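Local coordinates for TolA protein (PDB 4G7X) that probably spans the periplasm, linking the inner-membrane Tol complex to the outer membrane through protein-protein contacts of its C-terminal domain, at residues B[52-55]-B[56-60]. Numbering follows the deposited sequence.
Sequences GAIY and TQLIR
The guanidinium of Arg-60 and the carbonyl of Ala-53 meet through a water on the exposed side of an amphipathic alpha-helix. One face of the guanidinium lies over Gln-57 CA, off-centre toward its rim, while the water sits at the edge, in plane; it donates to Ala-53 O and weakly accepts from Arg-60 NH1. A long, flexible arginine can fold back in this way, and its NH2 also makes a weak, bent bond to Gln-57 OE1 at 2.6 Å.

The segments 52-55 and 56-60 are consecutive turns of helix 38-62, joined by i to i+4 backbone bonds such as Gln-57 N to Ala-53 O at 3.0 Å. Thr-56 adds a side-chain bond: OG1 lies beside its own backbone N (chi1 -54°), which brings the hydroxyl back to the preceding turn, where it donates to Gly-52 O. That oxygen thus takes two bonds from one residue, the amide and the hydroxyl arriving from opposite faces of the carbonyl plane. Threonine suits a partly exposed helical site because the helix itself satisfies its hydroxyl.

Apolar and aromatic residues make up the inward side. Tyr-55 stacks edge-to-face with Phe-115 and its OH is hydrogen-bonded to Pro-116 O, so a buried phenol is satisfied. Ile-59, also buried, lies where helix 38-62 packs against the antiparallel sheet of the TolA C-terminal domain, at Leu-133 and Val-135 of strand 130-135, and against Ala-108 and Val-109 of helix 99-110. Ile-54 and Leu-58, one turn apart, both pack on Pro-116, and the beta-branch methyl Ile-54 CG2 lies 4.2 Å from the terminal methyl Leu-58 CD1.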
ATOM      1  N   GLY B  52       1.263  11.457 -10.774  1.00 12.33           N
ATOM      2  CA  GLY B  52       1.419  10.099 -11.303  1.00 12.26           C
ATOM      3  C   GLY B  52       2.863   9.806 -11.677  1.00 12.04           C
ATOM      4  O   GLY B  52       3.397   8.744 -11.349  1.00 12.14           O
ATOM      5  N   ALA B  53       3.496  10.749 -12.373  1.00 12.04           N
ATOM      6  CA  ALA B  53       4.901  10.622 -12.752  1.00 11.95           C
ATOM      7  C   ALA B  53       5.832  10.617 -11.536  1.00 11.83           C
ATOM      8  O   ALA B  53       6.803   9.860 -11.501  1.00 11.84           O
ATOM      9  CB  ALA B  53       5.288  11.726 -13.726  1.00 12.24           C
ATOM     10  N   ILE B  54       5.534  11.457 -10.543  1.00 11.66           N
ATOM     11  CA  ILE B  54       6.298  11.475  -9.295  1.00 11.59           C
ATOM     12  C   ILE B  54       6.221  10.106  -8.609  1.00 11.37           C
ATOM     13  O   ILE B  54       7.249   9.557  -8.196  1.00 11.01           O
ATOM     14  CB  ILE B  54       5.831  12.609  -8.347  1.00 11.76           C
ATOM     15  CG1 ILE B  54       6.240  13.976  -8.918  1.00 11.78           C
ATOM     16  CG2 ILE B  54       6.410  12.425  -6.948  1.00 11.91           C
ATOM     17  CD1 ILE B  54       5.562  15.168  -8.267  1.00 12.19           C
ATOM     18  N   TYR B  55       5.014   9.551  -8.519  1.00 11.11           N
ATOM     19  CA  TYR B  55       4.807   8.248  -7.876  1.00 11.35           C
ATOM     20  C   TYR B  55       5.536   7.120  -8.597  1.00 11.67           C
ATOM     21  O   TYR B  55       6.138   6.254  -7.959  1.00 11.51           O
ATOM     22  CB  TYR B  55       3.319   7.904  -7.766  1.00 10.95           C
ATOM     23  CG  TYR B  55       2.467   8.867  -6.963  1.00 10.58           C
ATOM     24  CD1 TYR B  55       3.038   9.813  -6.107  1.00 10.64           C
ATOM     25  CD2 TYR B  55       1.081   8.801  -7.040  1.00 10.46           C
ATOM     26  CE1 TYR B  55       2.243  10.684  -5.382  1.00 10.62           C
ATOM     27  CE2 TYR B  55       0.279   9.659  -6.307  1.00 10.55           C
ATOM     28  CZ  TYR B  55       0.863  10.595  -5.482  1.00 10.52           C
ATOM     29  OH  TYR B  55       0.062  11.448  -4.762  1.00 10.90           O
ATOM     30  N   THR B  56       5.478   7.140  -9.927  1.00 12.32           N
ATOM     31  CA  THR B  56       6.114   6.124 -10.758  1.00 13.20           C
ATOM     32  C   THR B  56       7.638   6.157 -10.578  1.00 13.39           C
ATOM     33  O   THR B  56       8.281   5.106 -10.495  1.00 13.43           O
ATOM     34  CB  THR B  56       5.709   6.291 -12.241  1.00 13.73           C
ATOM     35  OG1 THR B  56       4.277   6.295 -12.356  1.00 14.80           O
ATOM     36  CG2 THR B  56       6.263   5.158 -13.080  1.00 14.24           C
ATOM     37  N   GLN B  57       8.201   7.362 -10.481  1.00 13.50           N
ATOM     38  CA  GLN B  57       9.630   7.535 -10.217  1.00 14.23           C
ATOM     39  C   GLN B  57      10.024   7.011  -8.835  1.00 13.82           C
ATOM     40  O   GLN B  57      11.054   6.350  -8.691  1.00 14.14           O
ATOM     41  CB  GLN B  57      10.043   9.005 -10.398  1.00 15.41           C
ATOM     42  CG  GLN B  57      11.451   9.359  -9.920  1.00 17.37           C
ATOM     43  CD  GLN B  57      12.562   8.739 -10.752  1.00 18.71           C
ATOM     44  OE1 GLN B  57      12.358   8.339 -11.898  1.00 20.40           O
ATOM     45  NE2 GLN B  57      13.755   8.666 -10.173  1.00 19.59           N
ATOM     46  N   LEU B  58       9.201   7.291  -7.826  1.00 13.35           N
ATOM     47  CA  LEU B  58       9.467   6.790  -6.475  1.00 13.11           C
ATOM     48  C   LEU B  58       9.513   5.265  -6.444  1.00 12.94           C
ATOM     49  O   LEU B  58      10.371   4.678  -5.781  1.00 12.95           O
ATOM     50  CB  LEU B  58       8.438   7.319  -5.472  1.00 13.04           C
ATOM     51  CG  LEU B  58       8.583   8.792  -5.074  1.00 13.07           C
ATOM     52  CD1 LEU B  58       7.354   9.259  -4.308  1.00 13.22           C
ATOM     53  CD2 LEU B  58       9.851   9.024  -4.264  1.00 13.30           C
ATOM     54  N   ILE B  59       8.597   4.633  -7.172  1.00 12.75           N
ATOM     55  CA  ILE B  59       8.557   3.173  -7.257  1.00 13.07           C
ATOM     56  C   ILE B  59       9.781   2.653  -8.012  1.00 13.92           C
ATOM     57  O   ILE B  59      10.443   1.716  -7.559  1.00 13.80           O
ATOM     58  CB  ILE B  59       7.246   2.684  -7.910  1.00 12.57           C
ATOM     59  CG1 ILE B  59       6.052   3.083  -7.035  1.00 12.46           C
ATOM     60  CG2 ILE B  59       7.274   1.173  -8.131  1.00 12.64           C
ATOM     61  CD1 ILE B  59       4.721   3.061  -7.750  1.00 12.54           C
ATOM     62  N   ARG B  60      10.094   3.284  -9.142  1.00 15.21           N
ATOM     63  CA  ARG B  60      11.246   2.894  -9.960  1.00 17.07           C
ATOM     64  C   ARG B  60      12.573   2.970  -9.201  1.00 18.02           C
ATOM     65  O   ARG B  60      13.431   2.098  -9.361  1.00 18.31           O
ATOM     66  CB  ARG B  60      11.313   3.731 -11.244  1.00 18.16           C
ATOM     67  CG  ARG B  60      10.370   3.255 -12.339  1.00 19.48           C
ATOM     68  CD  ARG B  60      10.665   3.922 -13.678  1.00 20.96           C
ATOM     69  NE  ARG B  60      10.108   5.272 -13.763  1.00 22.44           N
ATOM     70  CZ  ARG B  60      10.816   6.393 -13.660  1.00 22.92           C
ATOM     71  NH1 ARG B  60      10.210   7.567 -13.749  1.00 22.64           N
ATOM     72  NH2 ARG B  60      12.131   6.347 -13.475  1.00 24.02           N
TER
HETATM   73  O   HOH W   1       8.131   9.260 -13.990  1.00 20.61           O